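Local coordinates for oligopeptide-binding protein AppA (Bacillus subtilis, PDB 1XOC), which binds oligopeptides as the solute-binding component of an ABC permease, serving peptide uptake that can support sporulation and genetic competence, at residues V103-S108 with L159-L164; F92-E97 with K181-G186. All blocks are in the same frame, centred on the assembly; numbering follows the deposited sequence.

Contact 1 of 2, residues V103-S108 with L159-L164; sequences VVFTYS and LPKHIL. With ZN (zinc ion), chain C.
Phe105 reaches from helix 100-108 to segment 159-164, its CG anti to the backbone N (chi1 163°), and its ring meets Leu159, just before the short helix 161-164, and Lys161 and Leu164 on it. The tip of the ring makes the tightest apolar contact, CZ standing 3.6 Å from Leu164 CB, and the two side chains run at about a right angle. At the near end Lys161 crosses the ring's root, with its CB 3.9 Å from Phe105 CB, before its extended chain carries the ammonium group away. Leu159 meets the ring through its carbonyl O, at the edge and in the ring plane, 4.0 Å from Phe105 CD2, and through CB near CE2. An alanine in place of Phe105 would probably open a gap between Leu159, Lys161 and Leu164, leaving the short helix without most of its apolar contact with helix 100-108. Next to the ring, Thr106 turns OG1 to the side of its own backbone N, where it accepts a nearly straight bond from Leu159 N (2.9 Å, 163° at the hydrogen). The same OG1 is bonded to Asp102 O, and Asp102 OD1 takes up Lys161 N. Beyond the packing, His162 binds a zinc ion through ND1 (2.2 Å), with five waters as its other ligands. The arrangement is aromatic packing of helix 100-108 on the turn that opens helix 161-164, with Pro160 as N-cap, within the family 5 solute-binding fold.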
ATOM      1  N   VAL A 103      -5.446 -16.669 -17.205  1.00 27.94           N
ATOM      2  CA  VAL A 103      -4.189 -15.999 -16.920  1.00 27.87           C
ATOM      3  C   VAL A 103      -3.784 -15.096 -18.082  1.00 28.35           C
ATOM      4  O   VAL A 103      -3.337 -13.953 -17.891  1.00 29.32           O
ATOM      5  CB  VAL A 103      -3.058 -17.060 -16.609  1.00 28.21           C
ATOM      6  CG1 VAL A 103      -1.677 -16.422 -16.433  1.00 30.66           C
ATOM      7  CG2 VAL A 103      -3.422 -17.914 -15.392  1.00 29.04           C
ATOM      8  N   VAL A 104      -3.913 -15.602 -19.299  1.00 27.78           N
ATOM      9  CA  VAL A 104      -3.617 -14.816 -20.489  1.00 28.40           C
ATOM     10  C   VAL A 104      -4.556 -13.591 -20.554  1.00 28.00           C
ATOM     11  O   VAL A 104      -4.110 -12.484 -20.828  1.00 29.76           O
ATOM     12  CB  VAL A 104      -3.693 -15.659 -21.800  1.00 28.64           C
ATOM     13  CG1 VAL A 104      -3.527 -14.735 -23.021  1.00 31.76           C
ATOM     14  CG2 VAL A 104      -2.652 -16.767 -21.769  1.00 30.71           C
ATOM     15  N   PHE A 105      -5.837 -13.811 -20.308  1.00 28.29           N
ATOM     16  CA  PHE A 105      -6.786 -12.717 -20.273  1.00 28.06           C
ATOM     17  C   PHE A 105      -6.359 -11.650 -19.281  1.00 28.96           C
ATOM     18  O   PHE A 105      -6.270 -10.494 -19.627  1.00 28.46           O
ATOM     19  CB  PHE A 105      -8.179 -13.247 -19.929  1.00 27.77           C
ATOM     20  CG  PHE A 105      -9.135 -12.189 -19.478  1.00 27.90           C
ATOM     21  CD1 PHE A 105      -9.512 -11.194 -20.331  1.00 28.91           C
ATOM     22  CD2 PHE A 105      -9.634 -12.187 -18.210  1.00 29.25           C
ATOM     23  CE1 PHE A 105     -10.369 -10.236 -19.918  1.00 29.13           C
ATOM     24  CE2 PHE A 105     -10.490 -11.215 -17.805  1.00 30.12           C
ATOM     25  CZ  PHE A 105     -10.850 -10.246 -18.656  1.00 30.01           C
ATOM     26  N   THR A 106      -6.099 -12.053 -18.047  1.00 29.15           N
ATOM     27  CA  THR A 106      -5.879 -11.104 -16.968  1.00 28.85           C
ATOM     28  C   THR A 106      -4.630 -10.273 -17.226  1.00 29.16           C
ATOM     29  O   THR A 106      -4.684  -9.059 -17.131  1.00 30.16           O
ATOM     30  CB  THR A 106      -5.764 -11.812 -15.623  1.00 29.38           C
ATOM     31  OG1 THR A 106      -6.963 -12.562 -15.364  1.00 29.43           O
ATOM     32  CG2 THR A 106      -5.535 -10.841 -14.516  1.00 30.52           C
ATOM     33  N   TYR A 107      -3.524 -10.906 -17.580  1.00 29.53           N
ATOM     34  CA  TYR A 107      -2.300 -10.137 -17.757  1.00 29.17           C
ATOM     35  C   TYR A 107      -2.249  -9.357 -19.070  1.00 28.42           C
ATOM     36  O   TYR A 107      -1.441  -8.414 -19.193  1.00 28.45           O
ATOM     37  CB  TYR A 107      -1.096 -11.062 -17.722  1.00 28.36           C
ATOM     38  CG  TYR A 107      -0.630 -11.503 -16.355  1.00 26.98           C
ATOM     39  CD1 TYR A 107      -1.254 -12.546 -15.676  1.00 28.23           C
ATOM     40  CD2 TYR A 107       0.420 -10.851 -15.724  1.00 28.66           C
ATOM     41  CE1 TYR A 107      -0.802 -12.957 -14.399  1.00 28.51           C
ATOM     42  CE2 TYR A 107       0.892 -11.287 -14.463  1.00 29.81           C
ATOM     43  CZ  TYR A 107       0.268 -12.316 -13.815  1.00 26.33           C
ATOM     44  OH  TYR A 107       0.726 -12.671 -12.576  1.00 28.60           O
ATOM     45  N   SER A 108      -3.122  -9.690 -20.029  1.00 28.15           N
ATOM     46  CA  SER A 108      -3.217  -8.954 -21.289  1.00 28.69           C
ATOM     47  C   SER A 108      -3.967  -7.625 -21.147  1.00 28.63           C
ATOM     48  O   SER A 108      -3.756  -6.710 -21.947  1.00 30.02           O
ATOM     49  CB  SER A 108      -3.903  -9.803 -22.364  1.00 29.34           C
ATOM     50  OG  SER A 108      -3.034 -10.877 -22.718  1.00 32.42           O
ATOM     51  N   LEU A 159      -8.496 -13.430 -13.022  1.00 28.84           N
ATOM     52  CA  LEU A 159      -9.913 -13.182 -13.281  1.00 28.99           C
ATOM     53  C   LEU A 159     -10.502 -14.191 -14.271  1.00 28.14           C
ATOM     54  O   LEU A 159      -9.784 -14.716 -15.125  1.00 29.83           O
ATOM     55  CB  LEU A 159     -10.091 -11.772 -13.845  1.00 29.29           C
ATOM     56  CG  LEU A 159      -9.520 -10.614 -13.019  1.00 30.99           C
ATOM     57  CD1 LEU A 159      -9.646  -9.322 -13.813  1.00 34.33           C
ATOM     58  CD2 LEU A 159     -10.237 -10.481 -11.698  1.00 35.00           C
ATOM     59  N   PRO A 160     -11.821 -14.461 -14.188  1.00 28.29           N
ATOM     60  CA  PRO A 160     -12.472 -15.406 -15.075  1.00 28.78           C
ATOM     61  C   PRO A 160     -12.823 -14.830 -16.459  1.00 28.41           C
ATOM     62  O   PRO A 160     -13.728 -13.986 -16.596  1.00 29.73           O
ATOM     63  CB  PRO A 160     -13.741 -15.782 -14.303  1.00 28.48           C
ATOM     64  CG  PRO A 160     -14.028 -14.606 -13.476  1.00 30.38           C
ATOM     65  CD  PRO A 160     -12.720 -13.983 -13.139  1.00 28.25           C
ATOM     66  N   LYS A 161     -12.139 -15.320 -17.485  1.00 29.68           N
ATOM     67  CA  LYS A 161     -12.378 -14.888 -18.838  1.00 29.39           C
ATOM     68  C   LYS A 161     -13.805 -15.205 -19.279  1.00 28.72           C
ATOM     69  O   LYS A 161     -14.420 -14.447 -20.032  1.00 29.04           O
ATOM     70  CB  LYS A 161     -11.402 -15.514 -19.812  1.00 30.77           C
ATOM     71  CG  LYS A 161     -11.502 -14.965 -21.208  1.00 30.93           C
ATOM     72  CD  LYS A 161     -10.485 -15.609 -22.135  1.00 32.59           C
ATOM     73  CE  LYS A 161     -10.579 -15.049 -23.519  1.00 34.38           C
ATOM     74  NZ  LYS A 161      -9.705 -15.778 -24.518  1.00 38.09           N
ATOM     75  N   HIS A 162     -14.351 -16.329 -18.823  1.00 29.15           N
ATOM     76  CA  HIS A 162     -15.700 -16.689 -19.242  1.00 29.95           C
ATOM     77  C   HIS A 162     -16.747 -15.756 -18.681  1.00 30.40           C
ATOM     78  O   HIS A 162     -17.908 -15.790 -19.099  1.00 30.91           O
ATOM     79  CB  HIS A 162     -16.046 -18.142 -18.886  1.00 31.08           C
ATOM     80  CG  HIS A 162     -15.943 -18.466 -17.434  1.00 33.57           C
ATOM     81  ND1 HIS A 162     -14.878 -19.172 -16.910  1.00 38.38           N
ATOM     82  CD2 HIS A 162     -16.780 -18.214 -16.400  1.00 37.59           C
ATOM     83  CE1 HIS A 162     -15.061 -19.326 -15.608  1.00 36.21           C
ATOM     84  NE2 HIS A 162     -16.199 -18.741 -15.269  1.00 34.27           N
ATOM     85  N   ILE A 163     -16.340 -14.886 -17.751  1.00 29.77           N
ATOM     86  CA  ILE A 163     -17.251 -13.826 -17.295  1.00 29.44           C
ATOM     87  C   ILE A 163     -16.917 -12.470 -17.941  1.00 29.46           C
ATOM     88  O   ILE A 163     -17.826 -11.734 -18.399  1.00 29.49           O
ATOM     89  CB  ILE A 163     -17.250 -13.689 -15.756  1.00 29.50           C
ATOM     90  CG1 ILE A 163     -17.669 -15.019 -15.088  1.00 31.70           C
ATOM     91  CG2 ILE A 163     -18.197 -12.543 -15.324  1.00 29.78           C
ATOM     92  CD1 ILE A 163     -17.675 -15.018 -13.596  1.00 31.87           C
ATOM     93  N   LEU A 164     -15.633 -12.124 -17.944  1.00 29.19           N
ATOM     94  CA  LEU A 164     -15.201 -10.752 -18.293  1.00 29.33           C
ATOM     95  C   LEU A 164     -14.536 -10.598 -19.654  1.00 28.89           C
ATOM     96  O   LEU A 164     -14.209  -9.461 -20.050  1.00 28.47           O
ATOM     97  CB  LEU A 164     -14.192 -10.270 -17.259  1.00 28.80           C
ATOM     98  CG  LEU A 164     -14.725 -10.156 -15.848  1.00 28.11           C
ATOM     99  CD1 LEU A 164     -13.635  -9.888 -14.869  1.00 29.47           C
ATOM    100  CD2 LEU A 164     -15.817  -9.057 -15.794  1.00 29.03           C
TER
HETATM  101 ZN    ZN C 521     -13.297 -20.404 -17.909  0.50 18.55          ZN
HETATM  102  O   HOH W   1     -12.394 -18.745 -18.592  1.00 26.35           O
HETATM  103  O   HOH W   2     -12.095 -21.386 -19.538  1.00 45.56           O
HETATM  104  O   HOH W   3     -13.879 -22.369 -17.245  1.00 25.28           O
HETATM  105  O   HOH W   4     -14.278 -20.868 -19.816  1.00 42.33           O
HETATM  106  O   HOH W   5     -12.107 -20.431 -16.436  1.00 34.02           O

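Contact 2 of 2, residues F92-E97 with K181-G186; sequences FHDGKE and KPIGSG
Ile183 is the first residue of 181-186 to touch the other loop, its CG2 branch lying 3.9 Å from Phe92 CB and also near His93 N and Asp94 CG. Just before it, Pro182 O accepts from a water that also bonds His93 ND1, bridging the loops. Gly184 then brings its carbonyl O 3.0 Å above the plane of the His93 ring, over the centre, while accepting from His93 N (2.8 Å) in a bent bond, 137° at the hydrogen. Phe92 CA is a further close neighbour of that oxygen, 3.3 Å away in a CA-H...O contact, and the Phe92 ring turns its edge to the glycine. Ser185 sets CB 4.2 Å from Phe92 CD2, and its hydroxyl is bonded to Ser54. At Gly186 the carbonyl O receives His93 NE2 in the ring plane, 2.9 Å and almost straight at 174°; Asn204 ND2 is a second donor to it. Bonds at both ring nitrogens thus fix the rotation of the imidazole. The 92-97 loop, whose type I turn spans Phe92 to Gly95, comes between strand 81-86 and helix 100-108; 181-186 leads into strand 188-194, and helix 161-164 packs against both through Ile163.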
ATOM      1  N   PHE A  92     -13.060 -21.672 -10.113  1.00 29.98           N
ATOM      2  CA  PHE A  92     -13.695 -20.440  -9.693  1.00 29.64           C
ATOM      3  C   PHE A  92     -14.936 -20.724  -8.818  1.00 30.02           C
ATOM      4  O   PHE A  92     -15.489 -21.828  -8.783  1.00 29.90           O
ATOM      5  CB  PHE A  92     -14.091 -19.592 -10.895  1.00 30.09           C
ATOM      6  CG  PHE A  92     -12.933 -18.939 -11.600  1.00 29.98           C
ATOM      7  CD1 PHE A  92     -12.463 -19.437 -12.800  1.00 30.60           C
ATOM      8  CD2 PHE A  92     -12.330 -17.817 -11.072  1.00 30.41           C
ATOM      9  CE1 PHE A  92     -11.417 -18.817 -13.434  1.00 31.21           C
ATOM     10  CE2 PHE A  92     -11.250 -17.204 -11.714  1.00 31.30           C
ATOM     11  CZ  PHE A  92     -10.812 -17.696 -12.892  1.00 29.98           C
ATOM     12  N   HIS A  93     -15.406 -19.705  -8.132  1.00 29.85           N
ATOM     13  CA  HIS A  93     -16.553 -19.854  -7.222  1.00 29.76           C
ATOM     14  C   HIS A  93     -17.855 -20.272  -7.919  1.00 30.07           C
ATOM     15  O   HIS A  93     -18.798 -20.703  -7.250  1.00 30.55           O
ATOM     16  CB  HIS A  93     -16.764 -18.573  -6.417  1.00 30.15           C
ATOM     17  CG  HIS A  93     -15.573 -18.187  -5.588  1.00 28.31           C
ATOM     18  ND1 HIS A  93     -15.246 -16.867  -5.327  1.00 28.92           N
ATOM     19  CD2 HIS A  93     -14.620 -18.944  -4.977  1.00 28.00           C
ATOM     20  CE1 HIS A  93     -14.153 -16.834  -4.582  1.00 28.65           C
ATOM     21  NE2 HIS A  93     -13.748 -18.080  -4.361  1.00 28.80           N
ATOM     22  N   ASP A  94     -17.894 -20.171  -9.243  1.00 30.54           N
ATOM     23  CA  ASP A  94     -19.052 -20.621 -10.033  1.00 31.08           C
ATOM     24  C   ASP A  94     -18.932 -22.086 -10.454  1.00 31.57           C
ATOM     25  O   ASP A  94     -19.821 -22.628 -11.153  1.00 31.62           O
ATOM     26  CB  ASP A  94     -19.240 -19.721 -11.269  1.00 31.84           C
ATOM     27  CG  ASP A  94     -18.017 -19.690 -12.163  1.00 32.68           C
ATOM     28  OD1 ASP A  94     -17.037 -20.416 -11.911  1.00 32.58           O
ATOM     29  OD2 ASP A  94     -18.024 -18.943 -13.176  1.00 37.26           O
ATOM     30  N   GLY A  95     -17.870 -22.747 -10.013  1.00 31.57           N
ATOM     31  CA  GLY A  95     -17.658 -24.163 -10.319  1.00 32.35           C
ATOM     32  C   GLY A  95     -16.869 -24.468 -11.579  1.00 32.80           C
ATOM     33  O   GLY A  95     -16.594 -25.627 -11.876  1.00 32.51           O
ATOM     34  N   LYS A  96     -16.483 -23.424 -12.303  1.00 32.64           N
ATOM     35  CA  LYS A  96     -15.759 -23.583 -13.551  1.00 33.37           C
ATOM     36  C   LYS A  96     -14.259 -23.607 -13.373  1.00 32.49           C
ATOM     37  O   LYS A  96     -13.695 -22.920 -12.527  1.00 30.96           O
ATOM     38  CB  LYS A  96     -16.166 -22.497 -14.532  1.00 35.34           C
ATOM     39  CG  LYS A  96     -17.466 -22.845 -15.219  1.00 38.32           C
ATOM     40  CD  LYS A  96     -18.342 -21.631 -15.436  1.00 41.81           C
ATOM     41  CE  LYS A  96     -19.529 -21.953 -16.312  1.00 43.42           C
ATOM     42  NZ  LYS A  96     -19.256 -21.733 -17.764  1.00 47.42           N
ATOM     43  N   GLU A  97     -13.610 -24.403 -14.205  1.00 32.71           N
ATOM     44  CA  GLU A  97     -12.187 -24.641 -14.081  1.00 32.54           C
ATOM     45  C   GLU A  97     -11.400 -23.407 -14.480  1.00 31.70           C
ATOM     46  O   GLU A  97     -11.698 -22.785 -15.500  1.00 32.85           O
ATOM     47  CB  GLU A  97     -11.789 -25.798 -14.993  1.00 33.03           C
ATOM     48  CG  GLU A  97     -10.283 -26.152 -15.049  1.00 35.81           C
ATOM     49  CD  GLU A  97      -9.923 -27.316 -14.182  1.00 39.36           C
ATOM     50  OE1 GLU A  97     -10.661 -27.523 -13.191  1.00 43.51           O
ATOM     51  OE2 GLU A  97      -8.908 -28.015 -14.465  1.00 35.55           O
ATOM     52  N   LYS A 181     -20.484  -8.479  -7.603  1.00 30.98           N
ATOM     53  CA  LYS A 181     -20.534  -9.810  -8.170  1.00 31.24           C
ATOM     54  C   LYS A 181     -19.170 -10.424  -8.460  1.00 30.68           C
ATOM     55  O   LYS A 181     -18.991 -11.032  -9.493  1.00 30.88           O
ATOM     56  CB  LYS A 181     -21.369  -9.813  -9.445  1.00 30.94           C
ATOM     57  CG  LYS A 181     -22.811  -9.442  -9.201  1.00 34.88           C
ATOM     58  CD  LYS A 181     -23.694 -10.006 -10.276  1.00 35.78           C
ATOM     59  CE  LYS A 181     -23.553  -9.206 -11.531  1.00 41.77           C
ATOM     60  NZ  LYS A 181     -23.876 -10.012 -12.750  1.00 44.76           N
ATOM     61  N   PRO A 182     -18.209 -10.267  -7.560  1.00 30.13           N
ATOM     62  CA  PRO A 182     -16.907 -10.819  -7.917  1.00 30.22           C
ATOM     63  C   PRO A 182     -16.905 -12.336  -7.861  1.00 30.90           C
ATOM     64  O   PRO A 182     -17.535 -12.928  -6.983  1.00 31.80           O
ATOM     65  CB  PRO A 182     -15.983 -10.232  -6.848  1.00 31.56           C
ATOM     66  CG  PRO A 182     -16.832 -10.077  -5.670  1.00 30.06           C
ATOM     67  CD  PRO A 182     -18.155  -9.646  -6.222  1.00 30.28           C
ATOM     68  N   ILE A 183     -16.196 -12.959  -8.796  1.00 30.32           N
ATOM     69  CA  ILE A 183     -16.027 -14.414  -8.854  1.00 30.08           C
ATOM     70  C   ILE A 183     -14.535 -14.668  -8.989  1.00 30.16           C
ATOM     71  O   ILE A 183     -13.947 -14.233  -9.950  1.00 29.84           O
ATOM     72  CB  ILE A 183     -16.797 -15.044 -10.036  1.00 29.66           C
ATOM     73  CG1 ILE A 183     -18.320 -14.848  -9.853  1.00 29.95           C
ATOM     74  CG2 ILE A 183     -16.388 -16.516 -10.232  1.00 30.88           C
ATOM     75  CD1 ILE A 183     -18.899 -15.618  -8.724  1.00 30.26           C
ATOM     76  N   GLY A 184     -13.945 -15.366  -8.014  1.00 29.41           N
ATOM     77  CA  GLY A 184     -12.530 -15.662  -7.965  1.00 29.41           C
ATOM     78  C   GLY A 184     -12.345 -17.128  -7.667  1.00 29.34           C
ATOM     79  O   GLY A 184     -13.310 -17.906  -7.623  1.00 29.70           O
ATOM     80  N   SER A 185     -11.094 -17.538  -7.510  1.00 29.70           N
ATOM     81  CA  SER A 185     -10.779 -18.906  -7.144  1.00 29.08           C
ATOM     82  C   SER A 185     -10.153 -18.945  -5.737  1.00 29.14           C
ATOM     83  O   SER A 185      -9.630 -19.982  -5.327  1.00 30.57           O
ATOM     84  CB  SER A 185      -9.858 -19.543  -8.181  1.00 29.91           C
ATOM     85  OG  SER A 185      -8.615 -18.867  -8.263  1.00 28.57           O
ATOM     86  N   GLY A 186     -10.275 -17.843  -4.974  1.00 29.26           N
ATOM     87  CA  GLY A 186      -9.592 -17.772  -3.691  1.00 27.93           C
ATOM     88  C   GLY A 186     -10.346 -18.486  -2.601  1.00 27.66           C
ATOM     89  O   GLY A 186     -11.440 -19.046  -2.836  1.00 28.18           O
TER
HETATM   90  O   HOH W   6     -17.045 -14.775  -4.906  1.00 20.04           O

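How the contacts relate
Both contacts lie far from the chain centre, contact 1 the more enclosed; it joins helix 100-108 to the loop and first turn of helix 161-164, mainly through an aromatic ring among aliphatic groups. Contact 2, partly buried, joins two irregular loops, chiefly through a histidine and glycine carbonyls. Along the chain, contact 1 is nested within the loop closed by contact 2, and their centres are about 12 Å apart. They meet through the 159-164 segment: Pro160 CA packs 3.6 Å from Phe92 CZ, and the zinc-binding His162 probably bonds Asp94 through NE2 (2.8 Å to OD2). Asp94 is thus a second-shell partner that would help orient the imidazole and probably make it a stronger metal ligand.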